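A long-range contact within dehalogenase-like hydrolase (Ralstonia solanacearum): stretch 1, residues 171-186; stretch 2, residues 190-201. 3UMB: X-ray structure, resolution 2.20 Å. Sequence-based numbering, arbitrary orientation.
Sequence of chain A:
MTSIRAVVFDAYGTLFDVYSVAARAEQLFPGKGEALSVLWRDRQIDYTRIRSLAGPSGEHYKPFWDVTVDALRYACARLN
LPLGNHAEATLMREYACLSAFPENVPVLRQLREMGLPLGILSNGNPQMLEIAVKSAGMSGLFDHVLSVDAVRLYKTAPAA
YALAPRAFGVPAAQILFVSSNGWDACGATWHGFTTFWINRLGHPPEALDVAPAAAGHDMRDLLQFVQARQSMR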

ATOM      1  N   PRO A 171       1.980  28.973   2.053  1.00 38.19           N
ATOM      2  CA  PRO A 171       2.523  27.970   1.157  1.00 37.53           C
ATOM      3  C   PRO A 171       3.013  26.802   1.961  1.00 36.53           C
ATOM      4  O   PRO A 171       3.376  26.986   3.112  1.00 37.35           O
ATOM      5  N   ALA A 172       3.039  25.628   1.341  1.00 35.84           N
ATOM      6  CA  ALA A 172       3.660  24.402   1.886  1.00 34.69           C
ATOM      7  C   ALA A 172       5.076  24.642   2.468  1.00 33.87           C
ATOM      8  O   ALA A 172       5.409  24.143   3.556  1.00 32.38           O
ATOM      9  N   ALA A 173       5.896  25.403   1.745  1.00 34.05           N
ATOM     10  CA  ALA A 173       7.299  25.625   2.171  1.00 34.22           C
ATOM     11  C   ALA A 173       7.413  26.230   3.561  1.00 33.69           C
ATOM     12  O   ALA A 173       8.427  26.035   4.247  1.00 34.24           O
ATOM     13  N   GLN A 174       6.367  26.912   3.997  1.00 32.47           N
ATOM     14  CA  GLN A 174       6.393  27.579   5.293  1.00 32.71           C
ATOM     15  C   GLN A 174       5.654  26.816   6.396  1.00 31.27           C
ATOM     16  O   GLN A 174       5.461  27.348   7.484  1.00 30.49           O
ATOM     17  N   ILE A 175       5.200  25.600   6.109  1.00 29.60           N
ATOM     18  CA  ILE A 175       4.590  24.745   7.130  1.00 28.52           C
ATOM     19  C   ILE A 175       5.596  23.650   7.430  1.00 27.14           C
ATOM     20  O   ILE A 175       6.221  23.113   6.521  1.00 26.38           O
ATOM     21  N   LEU A 176       5.814  23.378   8.716  1.00 26.83           N
ATOM     22  CA  LEU A 176       6.567  22.192   9.113  1.00 25.68           C
ATOM     23  C   LEU A 176       5.583  21.032   9.260  1.00 24.24           C
ATOM     24  O   LEU A 176       4.630  21.072  10.060  1.00 22.76           O
ATOM     25  N   PHE A 177       5.843  19.993   8.475  1.00 22.80           N
ATOM     26  CA  PHE A 177       4.994  18.821   8.450  1.00 21.99           C
ATOM     27  C   PHE A 177       5.662  17.719   9.256  1.00 21.97           C
ATOM     28  O   PHE A 177       6.778  17.297   8.953  1.00 22.70           O
ATOM     29  N   VAL A 178       4.950  17.233  10.260  1.00 22.05           N
ATOM     30  CA  VAL A 178       5.452  16.222  11.180  1.00 21.28           C
ATOM     31  C   VAL A 178       4.643  14.939  11.097  1.00 20.29           C
ATOM     32  O   VAL A 178       3.420  14.955  11.230  1.00 20.35           O
ATOM     33  N   SER A 179       5.340  13.834  10.835  1.00 20.16           N
ATOM     34  CA  SER A 179       4.723  12.472  10.811  1.00 18.73           C
ATOM     35  C   SER A 179       5.618  11.409  11.418  1.00 18.74           C
ATOM     36  O   SER A 179       6.820  11.528  11.377  1.00 17.08           O
ATOM     37  N   SER A 180       5.010  10.376  11.982  1.00 19.86           N
ATOM     38  CA  SER A 180       5.736   9.165  12.338  1.00 21.51           C
ATOM     39  C   SER A 180       5.983   8.187  11.214  1.00 21.70           C
ATOM     40  O   SER A 180       6.783   7.261  11.343  1.00 21.85           O
ATOM     41  N   ASN A 181       5.266   8.345  10.128  1.00 22.24           N
ATOM     42  CA  ASN A 181       5.289   7.334   9.108  1.00 21.78           C
ATOM     43  C   ASN A 181       6.263   7.849   8.067  1.00 21.80           C
ATOM     44  O   ASN A 181       6.103   8.948   7.512  1.00 21.57           O
ATOM     45  N   GLY A 182       7.322   7.088   7.856  1.00 20.45           N
ATOM     46  CA  GLY A 182       8.328   7.457   6.862  1.00 20.80           C
ATOM     47  C   GLY A 182       7.738   7.762   5.504  1.00 20.80           C
ATOM     48  O   GLY A 182       8.141   8.732   4.864  1.00 21.23           O
ATOM     49  N   TRP A 183       6.765   6.966   5.065  1.00 20.58           N
ATOM     50  CA  TRP A 183       6.179   7.184   3.740  1.00 20.24           C
ATOM     51  C   TRP A 183       5.531   8.573   3.678  1.00 21.03           C
ATOM     52  O   TRP A 183       5.584   9.261   2.666  1.00 22.54           O
ATOM     53  N   ASP A 184       4.920   8.986   4.773  1.00 21.53           N
ATOM     54  CA  ASP A 184       4.205  10.243   4.833  1.00 21.45           C
ATOM     55  C   ASP A 184       5.187  11.414   4.914  1.00 22.01           C
ATOM     56  O   ASP A 184       4.989  12.420   4.227  1.00 23.06           O
ATOM     57  N   ALA A 185       6.274  11.289   5.679  1.00 21.79           N
ATOM     58  CA  ALA A 185       7.305  12.391   5.691  1.00 21.64           C
ATOM     59  C   ALA A 185       7.785  12.602   4.282  1.00 21.93           C
ATOM     60  O   ALA A 185       7.958  13.744   3.822  1.00 23.20           O
ATOM     61  N   CYS A 186       7.984  11.499   3.583  1.00 21.96           N
ATOM     62  CA  CYS A 186       8.502  11.519   2.211  1.00 22.41           C
ATOM     63  C   CYS A 186       7.492  12.098   1.215  1.00 22.44           C
ATOM     64  O   CYS A 186       7.846  12.864   0.316  1.00 21.49           O
ATOM     65  N   TRP A 190       7.732  15.729  -0.997  1.00 23.81           N
ATOM     66  CA  TRP A 190       7.404  15.846  -2.430  1.00 22.64           C
ATOM     67  C   TRP A 190       6.410  16.994  -2.621  1.00 22.89           C
ATOM     68  O   TRP A 190       6.494  17.747  -3.534  1.00 23.58           O
ATOM     69  N   HIS A 191       5.440  17.119  -1.763  1.00 24.55           N
ATOM     70  CA  HIS A 191       4.464  18.190  -1.949  1.00 25.90           C
ATOM     71  C   HIS A 191       5.068  19.589  -1.748  1.00 26.52           C
ATOM     72  O   HIS A 191       4.537  20.572  -2.233  1.00 26.68           O
ATOM     73  N   GLY A 192       6.194  19.658  -1.048  1.00 27.43           N
ATOM     74  CA  GLY A 192       6.928  20.911  -0.832  1.00 27.95           C
ATOM     75  C   GLY A 192       6.952  21.424   0.614  1.00 27.07           C
ATOM     76  O   GLY A 192       7.318  22.577   0.826  1.00 28.10           O
ATOM     77  N   PHE A 193       6.538  20.624   1.594  1.00 25.84           N
ATOM     78  CA  PHE A 193       6.646  21.038   3.009  1.00 25.84           C
ATOM     79  C   PHE A 193       8.060  20.903   3.503  1.00 25.79           C
ATOM     80  O   PHE A 193       8.849  20.137   2.968  1.00 25.06           O
ATOM     81  N   THR A 194       8.364  21.630   4.566  1.00 26.18           N
ATOM     82  CA  THR A 194       9.524  21.294   5.386  1.00 26.66           C
ATOM     83  C   THR A 194       9.010  20.180   6.258  1.00 26.26           C
ATOM     84  O   THR A 194       7.997  20.343   6.933  1.00 26.62           O
ATOM     85  N   THR A 195       9.681  19.041   6.262  1.00 26.18           N
ATOM     86  CA  THR A 195       9.155  17.934   7.020  1.00 25.45           C
ATOM     87  C   THR A 195      10.132  17.410   8.085  1.00 25.12           C
ATOM     88  O   THR A 195      11.346  17.392   7.892  1.00 24.35           O
ATOM     89  N   PHE A 196       9.557  16.914   9.170  1.00 25.02           N
ATOM     90  CA  PHE A 196      10.293  16.253  10.204  1.00 26.12           C
ATOM     91  C   PHE A 196       9.684  14.865  10.422  1.00 25.53           C
ATOM     92  O   PHE A 196       8.481  14.740  10.601  1.00 25.35           O
ATOM     93  N   TRP A 197      10.528  13.837  10.483  1.00 24.45           N
ATOM     94  CA  TRP A 197      10.077  12.473  10.676  1.00 23.49           C
ATOM     95  C   TRP A 197      10.379  11.993  12.096  1.00 24.10           C
ATOM     96  O   TRP A 197      11.553  11.837  12.465  1.00 23.70           O
ATOM     97  N   ILE A 198       9.328  11.719  12.867  1.00 23.97           N
ATOM     98  CA  ILE A 198       9.475  11.104  14.172  1.00 24.55           C
ATOM     99  C   ILE A 198       9.573   9.615  13.944  1.00 24.52           C
ATOM    100  O   ILE A 198       8.593   8.914  13.878  1.00 25.53           O
ATOM    101  N   ASN A 199      10.802   9.155  13.786  1.00 25.53           N
ATOM    102  CA  ASN A 199      11.101   7.769  13.543  1.00 26.47           C
ATOM    103  C   ASN A 199      11.214   7.010  14.884  1.00 27.73           C
ATOM    104  O   ASN A 199      12.316   6.755  15.395  1.00 27.55           O
ATOM    105  N   ARG A 200      10.060   6.641  15.432  1.00 28.88           N
ATOM    106  CA  ARG A 200       9.993   6.063  16.781  1.00 30.49           C
ATOM    107  C   ARG A 200      10.632   4.675  16.928  1.00 30.16           C
ATOM    108  O   ARG A 200      11.114   4.322  17.999  1.00 30.44           O
ATOM    109  N   LEU A 201      10.599   3.876  15.866  1.00 29.77           N
ATOM    110  CA  LEU A 201      11.111   2.521  15.943  1.00 29.06           C
ATOM    111  C   LEU A 201      12.533   2.410  15.380  1.00 27.63           C
ATOM    112  O   LEU A 201      13.064   1.332  15.281  1.00 28.08           O
TER

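The apolar centre gathers around Phe193, just ahead of the strand 194-198 that runs parallel to the strand that carries Leu176 to Ser179. Its m rotamer (chi1 -62°, chi2 -91°) sets the ring between two neighbours: Phe177 CG lies over one face and Ala172 CB over the opposite one, 4.2 Å from the ring centroid of Phe193 and almost on the ring normal. Ile175, m and t, fills the edge, with its CB 3.8 Å from Phe193 CD1. Phe177 is t, and its CB meets Phe193 CB at 3.7 Å; the two rings sit obliquely, planes at 41°. A small residue on one face and a large one on the other is the rule here: Ala172 points toward the partner stretch and lays its methyl over the Phe193 ring.

Along the strands, side chains alternate between the two faces of the sheet. Phe177 and Thr195 share a face with Ser179 and Trp197, and Phe177 CB lies 3.9 Å from Thr195 CG2. Leu176, Thr194, Val178 and Phe196 take the other. There Leu176 (t, p) brings its end nearer the neighbouring strand, so that CD1 comes 3.7 Å from Thr194 CG2 and 4.1 Å from Phe196 CB. Val178, also t, continues the apolar row, its CG1 3.7 Å from Ile198 CD1.

Farther along, Trp197 covers the turn into the helix beginning at Gly182. Its t rotamer, with chi2 at 32°, brings the indole nearer stretch 1. Gly182 CA sits over the indole, 3.8 Å from the centroid of the five-membered ring of Trp197, and an ideal CB on Gly182 would come within a tight 3.2 Å of Trp197 CZ2. The helix adds Ala185, whose CB packs 3.8 Å from Trp197 CB.

The polar edge begins on the same indole: Trp197 NE1 donates to Ser180 O at 3.0 Å, near the ring plane, so one side chain supplies both an apolar face and a polar anchor. Water 1 extends this link, donating to Ser180 O at 3.0 Å and accepting from Arg200 N at 2.9 Å. The Ser180 and Arg200 side chains approach more loosely, with OG of Ser180 3.9 Å from NE of Arg200; both atoms are satisfied elsewhere in the structure. At the far end, Thr194, m, offers OG1 to Ala173 O in a weak 3.2 Å hydrogen bond. Nearby, Gly192 adopts positive phi, where a CB would jam against the preceding carbonyl.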

ATOM      1  CB  PRO A 171       3.742  28.666   0.524  1.00 37.43           C
ATOM      2  CG  PRO A 171       3.473  30.069   0.628  1.00 38.03           C
ATOM      3  CD  PRO A 171       2.628  30.282   1.855  1.00 38.55           C
ATOM      4  CB  ALA A 172       3.726  23.330   0.795  1.00 33.44           C
ATOM      5  CB  ALA A 173       8.048  26.462   1.177  1.00 34.89           C
ATOM      6  CB  GLN A 174       5.779  28.993   5.152  1.00 33.12           C
ATOM      7  CG  GLN A 174       6.580  29.919   4.207  1.00 35.43           C
ATOM      8  CD  GLN A 174       5.838  31.225   3.869  1.00 39.10           C
ATOM      9  OE1 GLN A 174       4.984  31.702   4.638  1.00 38.54           O
ATOM     10  NE2 GLN A 174       6.175  31.809   2.707  1.00 40.99           N
ATOM     11  CB  ILE A 175       3.225  24.173   6.665  1.00 28.33           C
ATOM     12  CG1 ILE A 175       2.257  25.331   6.362  1.00 28.17           C
ATOM     13  CG2 ILE A 175       2.610  23.246   7.717  1.00 28.17           C
ATOM     14  CD1 ILE A 175       0.832  24.907   5.988  1.00 25.29           C
ATOM     15  CB  LEU A 176       7.358  22.382  10.408  1.00 26.34           C
ATOM     16  CG  LEU A 176       8.147  21.130  10.837  1.00 27.07           C
ATOM     17  CD1 LEU A 176       9.233  20.727   9.815  1.00 28.04           C
ATOM     18  CD2 LEU A 176       8.751  21.341  12.223  1.00 29.52           C
ATOM     19  CB  PHE A 177       4.773  18.371   7.011  1.00 21.79           C
ATOM     20  CG  PHE A 177       3.845  17.216   6.910  1.00 22.65           C
ATOM     21  CD1 PHE A 177       2.478  17.419   6.828  1.00 23.67           C
ATOM     22  CD2 PHE A 177       4.333  15.905   6.997  1.00 19.76           C
ATOM     23  CE1 PHE A 177       1.605  16.315   6.796  1.00 28.27           C
ATOM     24  CE2 PHE A 177       3.488  14.817   6.972  1.00 21.82           C
ATOM     25  CZ  PHE A 177       2.114  15.001   6.848  1.00 23.49           C
ATOM     26  CB  VAL A 178       5.383  16.738  12.631  1.00 21.65           C
ATOM     27  CG1 VAL A 178       5.914  15.666  13.615  1.00 19.83           C
ATOM     28  CG2 VAL A 178       6.167  18.056  12.747  1.00 18.84           C
ATOM     29  CB  SER A 179       4.445  12.024   9.380  1.00 17.66           C
ATOM     30  OG  SER A 179       3.600  10.866   9.443  1.00 17.10           O
ATOM     31  CB  SER A 180       4.960   8.403  13.367  1.00 21.08           C
ATOM     32  OG  SER A 180       5.323   8.968  14.579  1.00 26.41           O
ATOM     33  CB  ASN A 181       3.891   7.125   8.579  1.00 22.35           C
ATOM     34  CG  ASN A 181       2.973   6.498   9.604  1.00 23.17           C
ATOM     35  OD1 ASN A 181       3.353   5.560  10.252  1.00 25.52           O
ATOM     36  ND2 ASN A 181       1.758   6.999   9.728  1.00 22.72           N
ATOM     37  CB  TRP A 183       5.189   6.072   3.356  1.00 19.07           C
ATOM     38  CG  TRP A 183       4.040   5.845   4.323  1.00 18.39           C
ATOM     39  CD1 TRP A 183       3.999   4.911   5.321  1.00 15.36           C
ATOM     40  CD2 TRP A 183       2.789   6.548   4.379  1.00 15.64           C
ATOM     41  NE1 TRP A 183       2.826   5.039   6.043  1.00 17.98           N
ATOM     42  CE2 TRP A 183       2.053   6.007   5.456  1.00 17.41           C
ATOM     43  CE3 TRP A 183       2.233   7.598   3.642  1.00 18.50           C
ATOM     44  CZ2 TRP A 183       0.756   6.447   5.790  1.00 16.60           C
ATOM     45  CZ3 TRP A 183       0.957   8.082   4.001  1.00 13.64           C
ATOM     46  CH2 TRP A 183       0.238   7.499   5.074  1.00 16.04           C
ATOM     47  CB  ASP A 184       3.266  10.210   6.034  1.00 21.84           C
ATOM     48  CG  ASP A 184       2.176  11.267   5.983  1.00 22.91           C
ATOM     49  OD1 ASP A 184       1.978  11.961   4.941  1.00 22.14           O
ATOM     50  OD2 ASP A 184       1.500  11.367   7.022  1.00 26.71           O
ATOM     51  CB  ALA A 185       8.497  12.089   6.615  1.00 19.60           C
ATOM     52  CB  CYS A 186       8.849  10.089   1.797  1.00 22.11           C
ATOM     53  SG  CYS A 186      10.406   9.465   2.531  1.00 23.66           S
ATOM     54  CB  TRP A 190       6.737  14.538  -2.964  1.00 22.15           C
ATOM     55  CG  TRP A 190       7.655  13.402  -3.360  1.00 19.54           C
ATOM     56  CD1 TRP A 190       8.964  13.487  -3.772  1.00 19.22           C
ATOM     57  CD2 TRP A 190       7.311  12.005  -3.445  1.00 18.61           C
ATOM     58  NE1 TRP A 190       9.462  12.237  -4.051  1.00 19.01           N
ATOM     59  CE2 TRP A 190       8.460  11.316  -3.883  1.00 19.89           C
ATOM     60  CE3 TRP A 190       6.153  11.269  -3.160  1.00 17.41           C
ATOM     61  CZ2 TRP A 190       8.479   9.944  -4.037  1.00 17.48           C
ATOM     62  CZ3 TRP A 190       6.181   9.903  -3.314  1.00 15.38           C
ATOM     63  CH2 TRP A 190       7.332   9.256  -3.752  1.00 14.64           C
ATOM     64  CB  HIS A 191       3.298  17.980  -1.005  1.00 25.92           C
ATOM     65  CG  HIS A 191       2.128  18.889  -1.253  1.00 25.73           C
ATOM     66  ND1 HIS A 191       1.300  18.752  -2.346  1.00 24.36           N
ATOM     67  CD2 HIS A 191       1.640  19.929  -0.541  1.00 25.42           C
ATOM     68  CE1 HIS A 191       0.340  19.657  -2.282  1.00 26.24           C
ATOM     69  NE2 HIS A 191       0.525  20.389  -1.199  1.00 25.42           N
ATOM     70  CB  PHE A 193       5.824  20.174   3.964  1.00 25.49           C
ATOM     71  CG  PHE A 193       4.350  20.209   3.724  1.00 25.64           C
ATOM     72  CD1 PHE A 193       3.544  21.135   4.371  1.00 23.89           C
ATOM     73  CD2 PHE A 193       3.747  19.277   2.867  1.00 25.22           C
ATOM     74  CE1 PHE A 193       2.167  21.157   4.155  1.00 22.90           C
ATOM     75  CE2 PHE A 193       2.389  19.283   2.672  1.00 23.05           C
ATOM     76  CZ  PHE A 193       1.585  20.229   3.324  1.00 22.39           C
ATOM     77  CB  THR A 194       9.977  22.454   6.334  1.00 26.95           C
ATOM     78  OG1 THR A 194      10.178  23.650   5.575  1.00 28.21           O
ATOM     79  CG2 THR A 194      11.274  22.067   7.069  1.00 27.62           C
ATOM     80  CB  THR A 195       8.793  16.780   6.070  1.00 25.05           C
ATOM     81  OG1 THR A 195       9.992  16.286   5.506  1.00 26.55           O
ATOM     82  CG2 THR A 195       7.892  17.239   4.957  1.00 23.86           C
ATOM     83  CB  PHE A 196      10.183  17.061  11.505  1.00 27.29           C
ATOM     84  CG  PHE A 196      11.002  16.500  12.631  1.00 30.00           C
ATOM     85  CD1 PHE A 196      12.322  16.944  12.836  1.00 33.22           C
ATOM     86  CD2 PHE A 196      10.472  15.531  13.482  1.00 32.81           C
ATOM     87  CE1 PHE A 196      13.102  16.420  13.851  1.00 33.60           C
ATOM     88  CE2 PHE A 196      11.268  14.997  14.533  1.00 35.45           C
ATOM     89  CZ  PHE A 196      12.582  15.455  14.707  1.00 34.11           C
ATOM     90  CB  TRP A 197      10.778  11.574   9.640  1.00 22.75           C
ATOM     91  CG  TRP A 197      10.444  10.111   9.744  1.00 20.28           C
ATOM     92  CD1 TRP A 197       9.265   9.554  10.147  1.00 19.69           C
ATOM     93  CD2 TRP A 197      11.302   9.014   9.392  1.00 19.55           C
ATOM     94  NE1 TRP A 197       9.344   8.159  10.098  1.00 16.79           N
ATOM     95  CE2 TRP A 197      10.589   7.815   9.637  1.00 17.51           C
ATOM     96  CE3 TRP A 197      12.605   8.929   8.892  1.00 20.75           C
ATOM     97  CZ2 TRP A 197      11.135   6.572   9.397  1.00 17.52           C
ATOM     98  CZ3 TRP A 197      13.143   7.677   8.673  1.00 19.89           C
ATOM     99  CH2 TRP A 197      12.401   6.526   8.906  1.00 18.50           C
ATOM    100  CB  ILE A 198       8.348  11.483  15.203  1.00 24.28           C
ATOM    101  CG1 ILE A 198       8.170  13.000  15.260  1.00 26.01           C
ATOM    102  CG2 ILE A 198       8.731  10.964  16.629  1.00 24.70           C
ATOM    103  CD1 ILE A 198       7.203  13.533  16.301  1.00 22.31           C
ATOM    104  CB  ASN A 199      12.405   7.703  12.709  1.00 26.75           C
ATOM    105  CG  ASN A 199      12.804   6.300  12.348  1.00 25.52           C
ATOM    106  OD1 ASN A 199      12.015   5.365  12.499  1.00 25.84           O
ATOM    107  ND2 ASN A 199      14.052   6.136  11.885  1.00 19.96           N
ATOM    108  CB  ARG A 200       8.531   5.985  17.255  1.00 30.94           C
ATOM    109  CG  ARG A 200       7.967   7.339  17.600  1.00 34.71           C
ATOM    110  CD  ARG A 200       6.615   7.219  18.291  1.00 38.86           C
ATOM    111  NE  ARG A 200       5.946   8.515  18.425  1.00 42.09           N
ATOM    112  CZ  ARG A 200       6.348   9.493  19.235  1.00 46.20           C
ATOM    113  NH1 ARG A 200       7.450   9.340  19.992  1.00 48.13           N
ATOM    114  NH2 ARG A 200       5.659  10.643  19.284  1.00 46.76           N
ATOM    115  CB  LEU A 201      10.134   1.570  15.247  1.00 29.74           C
ATOM    116  CG  LEU A 201       8.660   1.508  15.723  1.00 31.62           C
ATOM    117  CD1 LEU A 201       7.939   0.295  15.058  1.00 32.34           C
ATOM    118  CD2 LEU A 201       8.522   1.450  17.252  1.00 30.35           C
TER
HETATM  119  O   HOH W   1       7.810   5.827  13.829  1.00 33.41           O